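Local atomic coordinates of lysozyme M1 (Streptomyces coelicolor, PDB entry 1JFX), a protein that hydrolyses the beta-1,4 linkages between N-acetylmuramic acid and N-acetylglucosamine in bacterial peptidoglycan, acting as both a lysozyme and a diacetylmuramidase. Residues 15-20 against 191-196; 136-141 against 159-164; 182-187 against 197-202. All coordinates share one frame; numbering follows the deposited sequence.

Contact 1: 15-20 against 191-196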
loop_
_atom_site.group_PDB
_atom_site.type_symbol
_atom_site.label_atom_id
_atom_site.label_comp_id
_atom_site.label_asym_id
_atom_site.label_seq_id
_atom_site.Cartn_x
_atom_site.Cartn_y
_atom_site.Cartn_z
ATOM N N GLY A 15 -7.143 15.791 -3.197
ATOM C CA GLY A 15 -6.803 17.205 -3.266
ATOM C C GLY A 15 -5.830 17.715 -2.221
ATOM O O GLY A 15 -4.897 17.007 -1.829
ATOM N N SER A 16 -6.040 18.952 -1.776
ATOM C CA SER A 16 -5.180 19.569 -0.766
ATOM C C SER A 16 -5.536 19.032 0.612
ATOM O O SER A 16 -6.675 19.141 1.052
ATOM C CB SER A 16 -5.364 21.089 -0.779
ATOM O OG SER A 16 -4.546 21.688 0.207
ATOM N N ILE A 17 -4.549 18.467 1.297
ATOM C CA ILE A 17 -4.758 17.877 2.617
ATOM C C ILE A 17 -4.026 18.617 3.728
ATOM O O ILE A 17 -2.859 18.985 3.573
ATOM C CB ILE A 17 -4.255 16.418 2.626
ATOM C CG1 ILE A 17 -5.037 15.594 1.601
ATOM C CG2 ILE A 17 -4.385 15.813 4.046
ATOM C CD1 ILE A 17 -4.490 14.148 1.440
ATOM N N ASN A 18 -4.716 18.854 4.840
ATOM C CA ASN A 18 -4.077 19.492 5.986
ATOM C C ASN A 18 -3.669 18.333 6.893
ATOM O O ASN A 18 -4.494 17.794 7.647
ATOM C CB ASN A 18 -5.042 20.413 6.732
ATOM C CG ASN A 18 -4.360 21.145 7.866
ATOM O OD1 ASN A 18 -3.463 20.606 8.499
ATOM N ND2 ASN A 18 -4.780 22.375 8.126
ATOM N N TRP A 19 -2.404 17.935 6.808
ATOM C CA TRP A 19 -1.935 16.806 7.596
ATOM C C TRP A 19 -1.891 17.006 9.101
ATOM O O TRP A 19 -1.976 16.031 9.852
ATOM C CB TRP A 19 -0.582 16.319 7.057
ATOM C CG TRP A 19 -0.724 15.700 5.691
ATOM C CD1 TRP A 19 -0.609 16.325 4.483
ATOM C CD2 TRP A 19 -1.063 14.337 5.407
ATOM N NE1 TRP A 19 -0.858 15.431 3.456
ATOM C CE2 TRP A 19 -1.135 14.205 4.001
ATOM C CE3 TRP A 19 -1.315 13.210 6.209
ATOM C CZ2 TRP A 19 -1.447 12.994 3.378
ATOM C CZ3 TRP A 19 -1.627 12.002 5.590
ATOM C CH2 TRP A 19 -1.689 11.903 4.185
ATOM N N SER A 20 -1.779 18.246 9.569
ATOM C CA SER A 20 -1.791 18.439 11.012
ATOM C C SER A 20 -3.194 18.069 11.499
ATOM O O SER A 20 -3.366 17.555 12.606
ATOM C CB SER A 20 -1.430 19.887 11.394
ATOM O OG SER A 20 -2.392 20.830 10.951
ATOM N N GLY A 191 -10.648 14.775 9.548
ATOM C CA GLY A 191 -10.312 16.184 9.543
ATOM C C GLY A 191 -9.091 16.413 8.660
ATOM O O GLY A 191 -8.142 15.616 8.679
ATOM N N GLY A 192 -9.117 17.489 7.879
ATOM C CA GLY A 192 -7.991 17.793 7.009
ATOM C C GLY A 192 -8.146 17.285 5.591
ATOM O O GLY A 192 -7.420 17.703 4.705
ATOM N N VAL A 193 -9.081 16.360 5.382
ATOM C CA VAL A 193 -9.339 15.852 4.042
ATOM C C VAL A 193 -10.776 16.185 3.685
ATOM O O VAL A 193 -11.701 15.897 4.452
ATOM C CB VAL A 193 -9.180 14.327 3.948
ATOM C CG1 VAL A 193 -9.529 13.859 2.549
ATOM C CG2 VAL A 193 -7.751 13.933 4.292
ATOM N N SER A 194 -10.968 16.805 2.529
ATOM C CA SER A 194 -12.319 17.133 2.096
ATOM C C SER A 194 -12.878 15.993 1.256
ATOM O O SER A 194 -12.264 15.585 0.267
ATOM C CB SER A 194 -12.331 18.431 1.283
ATOM O OG SER A 194 -12.033 19.549 2.098
ATOM N N GLY A 195 -14.034 15.481 1.660
ATOM C CA GLY A 195 -14.675 14.412 0.912
ATOM C C GLY A 195 -14.332 13.006 1.376
ATOM O O GLY A 195 -13.747 12.805 2.442
ATOM N N ASP A 196 -14.704 12.029 0.562
ATOM C CA ASP A 196 -14.461 10.628 0.883
ATOM C C ASP A 196 -12.986 10.292 1.035
ATOM O O ASP A 196 -12.158 10.682 0.208
ATOM C CB ASP A 196 -15.050 9.717 -0.206
ATOM C CG ASP A 196 -16.565 9.723 -0.226
ATOM O OD1 ASP A 196 -17.197 10.054 0.800
ATOM O OD2 ASP A 196 -17.132 9.370 -1.284
HETATM O O HOH W 1 -7.746 20.367 4.006
HETATM O O HOH W 2 -8.788 17.366 0.891
#

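Contact 2: 136-141 against 159-164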
loop_
_atom_site.group_PDB
_atom_site.type_symbol
_atom_site.label_atom_id
_atom_site.label_comp_id
_atom_site.label_asym_id
_atom_site.label_seq_id
_atom_site.Cartn_x
_atom_site.Cartn_y
_atom_site.Cartn_z
ATOM N N VAL A 136 4.930 -4.325 0.824
ATOM C CA VAL A 136 3.608 -4.653 1.351
ATOM C C VAL A 136 2.690 -4.825 0.138
ATOM O O VAL A 136 2.703 -4.002 -0.769
ATOM C CB VAL A 136 3.088 -3.500 2.235
ATOM C CG1 VAL A 136 1.634 -3.739 2.634
ATOM C CG2 VAL A 136 3.978 -3.380 3.467
ATOM N N ILE A 137 1.890 -5.886 0.118
ATOM C CA ILE A 137 0.984 -6.114 -0.998
ATOM C C ILE A 137 -0.443 -5.669 -0.671
ATOM O O ILE A 137 -1.057 -6.162 0.287
ATOM C CB ILE A 137 0.962 -7.623 -1.411
ATOM C CG1 ILE A 137 2.318 -8.017 -2.013
ATOM C CG2 ILE A 137 -0.171 -7.879 -2.436
ATOM C CD1 ILE A 137 2.439 -9.518 -2.313
ATOM N N TYR A 138 -0.944 -4.709 -1.448
ATOM C CA TYR A 138 -2.325 -4.233 -1.302
ATOM C C TYR A 138 -3.107 -4.846 -2.445
ATOM O O TYR A 138 -2.723 -4.701 -3.617
ATOM C CB TYR A 138 -2.421 -2.699 -1.411
ATOM C CG TYR A 138 -3.849 -2.178 -1.612
ATOM C CD1 TYR A 138 -4.435 -2.137 -2.886
ATOM C CD2 TYR A 138 -4.616 -1.733 -0.525
ATOM C CE1 TYR A 138 -5.736 -1.669 -3.071
ATOM C CE2 TYR A 138 -5.919 -1.254 -0.700
ATOM C CZ TYR A 138 -6.475 -1.225 -1.979
ATOM O OH TYR A 138 -7.764 -0.741 -2.167
ATOM N N THR A 139 -4.204 -5.516 -2.112
ATOM C CA THR A 139 -5.056 -6.131 -3.130
ATOM C C THR A 139 -6.358 -6.587 -2.499
ATOM O O THR A 139 -6.582 -6.381 -1.303
ATOM C CB THR A 139 -4.348 -7.351 -3.792
ATOM O OG1 THR A 139 -5.121 -7.806 -4.910
ATOM C CG2 THR A 139 -4.186 -8.499 -2.813
ATOM N N THR A 140 -7.240 -7.151 -3.317
ATOM C CA THR A 140 -8.489 -7.700 -2.807
ATOM C C THR A 140 -8.323 -9.207 -2.816
ATOM O O THR A 140 -7.502 -9.745 -3.553
ATOM C CB THR A 140 -9.723 -7.336 -3.686
ATOM O OG1 THR A 140 -9.520 -7.769 -5.042
ATOM C CG2 THR A 140 -9.965 -5.820 -3.647
ATOM N N ALA A 141 -9.103 -9.899 -2.002
ATOM C CA ALA A 141 -9.027 -11.346 -1.981
ATOM C C ALA A 141 -9.398 -11.897 -3.367
ATOM O O ALA A 141 -8.756 -12.815 -3.858
ATOM C CB ALA A 141 -9.990 -11.906 -0.929
ATOM N N PRO A 159 4.011 -8.385 3.709
ATOM C CA PRO A 159 2.912 -8.146 4.654
ATOM C C PRO A 159 1.684 -7.926 3.751
ATOM O O PRO A 159 1.814 -7.435 2.618
ATOM C CB PRO A 159 3.322 -6.852 5.354
ATOM C CG PRO A 159 4.829 -6.911 5.329
ATOM C CD PRO A 159 5.146 -7.467 3.961
ATOM N N PHE A 160 0.496 -8.258 4.247
ATOM C CA PHE A 160 -0.724 -8.140 3.451
ATOM C C PHE A 160 -1.617 -6.970 3.856
ATOM O O PHE A 160 -1.987 -6.834 5.020
ATOM C CB PHE A 160 -1.481 -9.484 3.580
ATOM C CG PHE A 160 -2.789 -9.563 2.827
ATOM C CD1 PHE A 160 -2.881 -9.173 1.493
ATOM C CD2 PHE A 160 -3.910 -10.122 3.441
ATOM C CE1 PHE A 160 -4.077 -9.347 0.782
ATOM C CE2 PHE A 160 -5.112 -10.303 2.737
ATOM C CZ PHE A 160 -5.193 -9.916 1.409
ATOM N N TRP A 161 -1.939 -6.113 2.889
ATOM C CA TRP A 161 -2.844 -4.988 3.126
ATOM C C TRP A 161 -4.099 -5.345 2.325
ATOM O O TRP A 161 -4.132 -5.247 1.098
ATOM C CB TRP A 161 -2.219 -3.686 2.631
ATOM C CG TRP A 161 -3.111 -2.483 2.753
ATOM C CD1 TRP A 161 -4.339 -2.409 3.351
ATOM C CD2 TRP A 161 -2.835 -1.181 2.236
ATOM N NE1 TRP A 161 -4.848 -1.133 3.234
ATOM C CE2 TRP A 161 -3.941 -0.360 2.549
ATOM C CE3 TRP A 161 -1.754 -0.631 1.528
ATOM C CZ2 TRP A 161 -4.001 0.988 2.176
ATOM C CZ3 TRP A 161 -1.809 0.705 1.154
ATOM C CH2 TRP A 161 -2.925 1.504 1.478
ATOM N N VAL A 162 -5.130 -5.782 3.037
ATOM C CA VAL A 162 -6.358 -6.229 2.398
ATOM C C VAL A 162 -7.404 -5.148 2.246
ATOM O O VAL A 162 -7.681 -4.408 3.184
ATOM C CB VAL A 162 -6.961 -7.431 3.181
ATOM C CG1 VAL A 162 -7.169 -7.071 4.640
ATOM C CG2 VAL A 162 -8.269 -7.884 2.528
ATOM N N ALA A 163 -7.973 -5.061 1.048
ATOM C CA ALA A 163 -9.038 -4.099 0.795
ATOM C C ALA A 163 -10.342 -4.885 0.891
ATOM O O ALA A 163 -10.577 -5.779 0.091
ATOM C CB ALA A 163 -8.895 -3.488 -0.605
ATOM N N HIS A 164 -11.164 -4.573 1.887
ATOM C CA HIS A 164 -12.449 -5.253 2.050
ATOM C C HIS A 164 -13.345 -4.291 2.803
ATOM O O HIS A 164 -13.320 -4.197 4.043
ATOM C CB HIS A 164 -12.284 -6.568 2.815
ATOM C CG HIS A 164 -13.467 -7.466 2.682
ATOM N ND1 HIS A 164 -13.476 -8.774 3.128
ATOM C CD2 HIS A 164 -14.679 -7.247 2.123
ATOM C CE1 HIS A 164 -14.646 -9.320 2.842
ATOM N NE2 HIS A 164 -15.394 -8.415 2.232
HETATM O O HOH W 3 -11.090 -8.403 -0.529
#

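Contact 3: 182-187 against 197-202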
loop_
_atom_site.group_PDB
_atom_site.type_symbol
_atom_site.label_atom_id
_atom_site.label_comp_id
_atom_site.label_asym_id
_atom_site.label_seq_id
_atom_site.Cartn_x
_atom_site.Cartn_y
_atom_site.Cartn_z
ATOM N N TRP A 182 -5.677 -3.119 6.802
ATOM C CA TRP A 182 -6.976 -3.457 6.242
ATOM C C TRP A 182 -7.723 -2.177 5.881
ATOM O O TRP A 182 -7.985 -1.332 6.738
ATOM C CB TRP A 182 -7.771 -4.298 7.250
ATOM C CG TRP A 182 -9.251 -4.426 6.993
ATOM C CD1 TRP A 182 -9.896 -4.453 5.782
ATOM C CD2 TRP A 182 -10.267 -4.543 7.995
ATOM N NE1 TRP A 182 -11.260 -4.580 5.982
ATOM C CE2 TRP A 182 -11.508 -4.636 7.329
ATOM C CE3 TRP A 182 -10.246 -4.575 9.396
ATOM C CZ2 TRP A 182 -12.719 -4.756 8.020
ATOM C CZ3 TRP A 182 -11.448 -4.696 10.081
ATOM C CH2 TRP A 182 -12.668 -4.780 9.388
ATOM N N GLN A 183 -8.025 -2.024 4.593
ATOM C CA GLN A 183 -8.773 -0.858 4.121
ATOM C C GLN A 183 -10.237 -1.273 4.248
ATOM O O GLN A 183 -10.713 -2.111 3.477
ATOM C CB GLN A 183 -8.434 -0.568 2.663
ATOM C CG GLN A 183 -8.944 0.779 2.160
ATOM C CD GLN A 183 -8.644 0.926 0.693
ATOM O OE1 GLN A 183 -9.228 0.219 -0.133
ATOM N NE2 GLN A 183 -7.702 1.812 0.353
ATOM N N TYR A 184 -10.945 -0.676 5.204
ATOM C CA TYR A 184 -12.334 -1.053 5.476
ATOM C C TYR A 184 -13.392 -0.090 4.983
ATOM O O TYR A 184 -14.593 -0.362 5.101
ATOM C CB TYR A 184 -12.510 -1.301 6.983
ATOM C CG TYR A 184 -12.238 -0.095 7.857
ATOM C CD1 TYR A 184 -13.238 0.835 8.111
ATOM C CD2 TYR A 184 -10.973 0.117 8.423
ATOM C CE1 TYR A 184 -13.000 1.947 8.900
ATOM C CE2 TYR A 184 -10.720 1.242 9.225
ATOM C CZ TYR A 184 -11.750 2.148 9.453
ATOM O OH TYR A 184 -11.568 3.246 10.244
ATOM N N SER A 185 -12.954 1.037 4.440
ATOM C CA SER A 185 -13.884 2.014 3.894
ATOM C C SER A 185 -13.200 2.910 2.885
ATOM O O SER A 185 -12.016 3.212 3.027
ATOM C CB SER A 185 -14.460 2.897 4.997
ATOM O OG SER A 185 -15.339 3.871 4.444
ATOM N N ALA A 186 -13.956 3.317 1.868
ATOM C CA ALA A 186 -13.455 4.239 0.866
ATOM C C ALA A 186 -14.298 5.505 0.953
ATOM O O ALA A 186 -14.124 6.427 0.153
ATOM C CB ALA A 186 -13.571 3.627 -0.535
ATOM N N THR A 187 -15.200 5.550 1.932
ATOM C CA THR A 187 -16.112 6.678 2.082
ATOM C C THR A 187 -16.089 7.298 3.473
ATOM O O THR A 187 -17.112 7.782 3.971
ATOM C CB THR A 187 -17.551 6.222 1.763
ATOM O OG1 THR A 187 -17.866 5.051 2.535
ATOM C CG2 THR A 187 -17.683 5.905 0.280
ATOM N N VAL A 197 -12.655 9.576 2.097
ATOM C CA VAL A 197 -11.268 9.162 2.297
ATOM C C VAL A 197 -11.231 7.676 2.636
ATOM O O VAL A 197 -12.146 7.149 3.275
ATOM C CB VAL A 197 -10.568 9.965 3.433
ATOM C CG1 VAL A 197 -11.122 9.568 4.801
ATOM C CG2 VAL A 197 -9.057 9.735 3.360
ATOM N N ASP A 198 -10.189 6.995 2.166
ATOM C CA ASP A 198 -9.988 5.581 2.453
ATOM C C ASP A 198 -9.463 5.465 3.878
ATOM O O ASP A 198 -8.487 6.141 4.237
ATOM C CB ASP A 198 -8.928 4.975 1.533
ATOM C CG ASP A 198 -9.353 4.914 0.082
ATOM O OD1 ASP A 198 -10.563 5.000 -0.206
ATOM O OD2 ASP A 198 -8.457 4.741 -0.782
ATOM N N ARG A 199 -10.094 4.605 4.678
ATOM C CA ARG A 199 -9.674 4.407 6.066
ATOM C C ARG A 199 -9.114 3.009 6.246
ATOM O O ARG A 199 -9.654 2.025 5.723
ATOM C CB ARG A 199 -10.839 4.632 7.037
ATOM C CG ARG A 199 -11.390 6.064 7.001
ATOM C CD ARG A 199 -12.261 6.369 8.216
ATOM N NE ARG A 199 -11.496 6.223 9.452
ATOM C CZ ARG A 199 -11.996 6.413 10.669
ATOM N NH1 ARG A 199 -13.267 6.768 10.811
ATOM N NH2 ARG A 199 -11.231 6.223 11.747
ATOM N N ASN A 200 -8.032 2.933 7.012
ATOM C CA ASN A 200 -7.331 1.677 7.263
ATOM C C ASN A 200 -7.106 1.421 8.732
ATOM O O ASN A 200 -6.990 2.359 9.536
ATOM C CB ASN A 200 -5.957 1.730 6.608
ATOM C CG ASN A 200 -6.050 1.942 5.131
ATOM O OD1 ASN A 200 -6.452 1.044 4.400
ATOM N ND2 ASN A 200 -5.713 3.146 4.678
ATOM N N LYS A 201 -7.028 0.136 9.067
ATOM C CA LYS A 201 -6.723 -0.297 10.423
ATOM C C LYS A 201 -5.393 -1.068 10.324
ATOM O O LYS A 201 -5.116 -1.717 9.304
ATOM C CB LYS A 201 -7.824 -1.236 10.935
ATOM C CG LYS A 201 -7.589 -1.760 12.341
ATOM C CD LYS A 201 -8.816 -2.524 12.822
ATOM C CE LYS A 201 -8.532 -3.340 14.076
ATOM N NZ LYS A 201 -8.195 -2.502 15.268
ATOM N N PHE A 202 -4.557 -0.960 11.358
ATOM C CA PHE A 202 -3.286 -1.692 11.409
ATOM C C PHE A 202 -3.486 -2.823 12.416
ATOM O O PHE A 202 -4.030 -2.595 13.499
ATOM C CB PHE A 202 -2.146 -0.775 11.868
ATOM C CG PHE A 202 -0.874 -1.509 12.211
ATOM C CD1 PHE A 202 -0.056 -2.037 11.205
ATOM C CD2 PHE A 202 -0.495 -1.677 13.543
ATOM C CE1 PHE A 202 1.132 -2.724 11.523
ATOM C CE2 PHE A 202 0.690 -2.363 13.874
ATOM C CZ PHE A 202 1.502 -2.885 12.858
HETATM O O HOH W 4 -11.794 7.741 -1.019
#

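Contact 1: 15-20 against 191-196
Asn18 and Gly192 bring the two backbones to 4.4 Å between their CA atoms, and Asn18 N donates to Gly192 O over 2.9 Å, in a nearly straight bond (165° at the hydrogen). Ile17 CA also sends its hydrogen toward Gly192 O, and Gly192 CA approaches Asn18 O in a second CA-H...O contact. A water donates to Gly192 O at 2.8 Å, and another, 2.8 Å from both Ser16 O and Ser194 N, bridges the two segments. The side chains of Ile17 and Val193 run alongside each other in the same direction and touch through Ile17 CG2 and Val193 CG2 at 3.9 Å. That same Ile17 CG2, anti to its backbone N, also sits over one face of the Trp19 indole, offset toward the rim. Val22 of helix 19-24 touches both aliphatic side chains. Asn18 turns its carboxamide to the helix: with CG anti to the backbone N (chi1 -176°), OD1 takes a weak bond from Ser20 N and a hydrogen bond from Ser21 N, as an N-cap. Gly192, with a phi of 95°, takes a backbone conformation that favours glycine. At the protein surface Asn18 thus works both ways: its side chain caps the N-terminus of helix 19-24, while its N-H fastens the turn between strand 6-10 and that helix to the segment leading into strand 196-202, a seam of one direct hydrogen bond completed by water.

Contact 2: 136-141 against 159-164
Tyr138 meets Trp161 on one face of the sheet, and its side chain can be followed outward along the neighbouring strand. CB lies 3.7 Å from Trp161 CE3, and CG is anti to the backbone N (chi1 166°). CD2 then comes down over the centre of the indole face, 3.3 Å from Trp161 CD2, in an edge-to-face pair with the planes at 74°. Farther out, CE2 and CZ pass Ala163 CB, which ends 3.4 Å from Tyr138 OH; the hydroxyl itself is hydrogen-bonded to Gln183 OE1, and the Tyr138 side chain touches Asp98 and Glu100, predicted active-site residues. Beneath these rings the strands 136-139 and 160-163 run parallel, 12° apart, as the two strands of a right-handed beta-alpha-beta unit joined through helix 141-148, part of the barrel of this family 25 glycosidase. Ile137 uses both its backbone groups across the gap: N donates to Pro159 O, and O accepts from Trp161 N at 2.7 Å. Thr139 repeats the pattern, receiving at O the N-H of Ala163. On the reverse face Thr139 CG2 reaches the edge of the Phe160 ring, nearly in its plane, 3.7 Å from CE1. At the strand end a water accepts from Ala141 N and donates to Ala163 O, while Thr140 OG1 caps Trp143 N at the start of the helix. Val136 CG1 packs on Trp161 CB at 3.9 Å.

Contact 3: 182-187 against 197-202
Tyr184 and Arg199 meet with the phenol oxygen over one face of the guanidinium, Tyr184 OH standing 3.1 Å from Arg199 NE, close but not hydrogen-bonded; the ring and guanidinium planes are 53° apart. Tyr184 CG sits between its backbone N and carbonyl carbon (chi1 62°), and the ring lies across strand 197-202, with Arg199 O over one face and Lys201 N at the edge. Its hydroxyl is hydrogen-bonded to Gln6 OE1. On the other side of the sheet Asn200 OD1 rests against Gln183, 3.1 Å from CB, and itself accepts from Trp161 NE1. Asp198 OD1 lies 3.2 Å from Ala186 CA, and a water lies between that carboxylate oxygen and Ala186 O. The backbones set these positions: Trp182 and Lys201 exchange two bonds, Lys201 N reaching Trp182 O at 2.9 Å, while Arg199 O takes Tyr184 N and Arg199 N gives to Ser185 O. The register slips by one between Gln183 and Ser185, a beta bulge, and Ser185 OG accepts from Thr187 N at 3.0 Å in an ST turn. In the next shell Gln183 NE2 and Asn200 ND2 both donate to Asp9 OD2, Asp198 OD2 lies close to Asp9 OD1 as a like charge, and Gln183 OE1 accepts from Trp165 NE1. Gln183 and Asn200, on adjoining strands of this bulged antiparallel pair in a largely parallel barrel, probably help to position Asp9, a predicted active-site residue of this family 25 lysozyme.

Contacts 2 and 3 are neighbours in one sheet: strand 160-163 pairs with strand 181-185, Val162 O lying 2.8 Å from Gln183 N, and the centres of the two contacts are 11 Å apart. Tyr138 OH and Gln183 OE1, 2.7 Å apart, carry the link toward the predicted active site, where contact 2 reaches Asp98 and Glu100 and contact 3 reaches Asp9. Contact 1 lies at the surface, its centre 15 Å from that of contact 3 and 24 Å from that of contact 2. It adjoins contact 3 through Asp196 CB, 3.4 Å from Ala186 O; segment 191-196 continues into 197-202 after a corner at Gly195. The side chain of Ile17 is about 9 Å from that of Asp9.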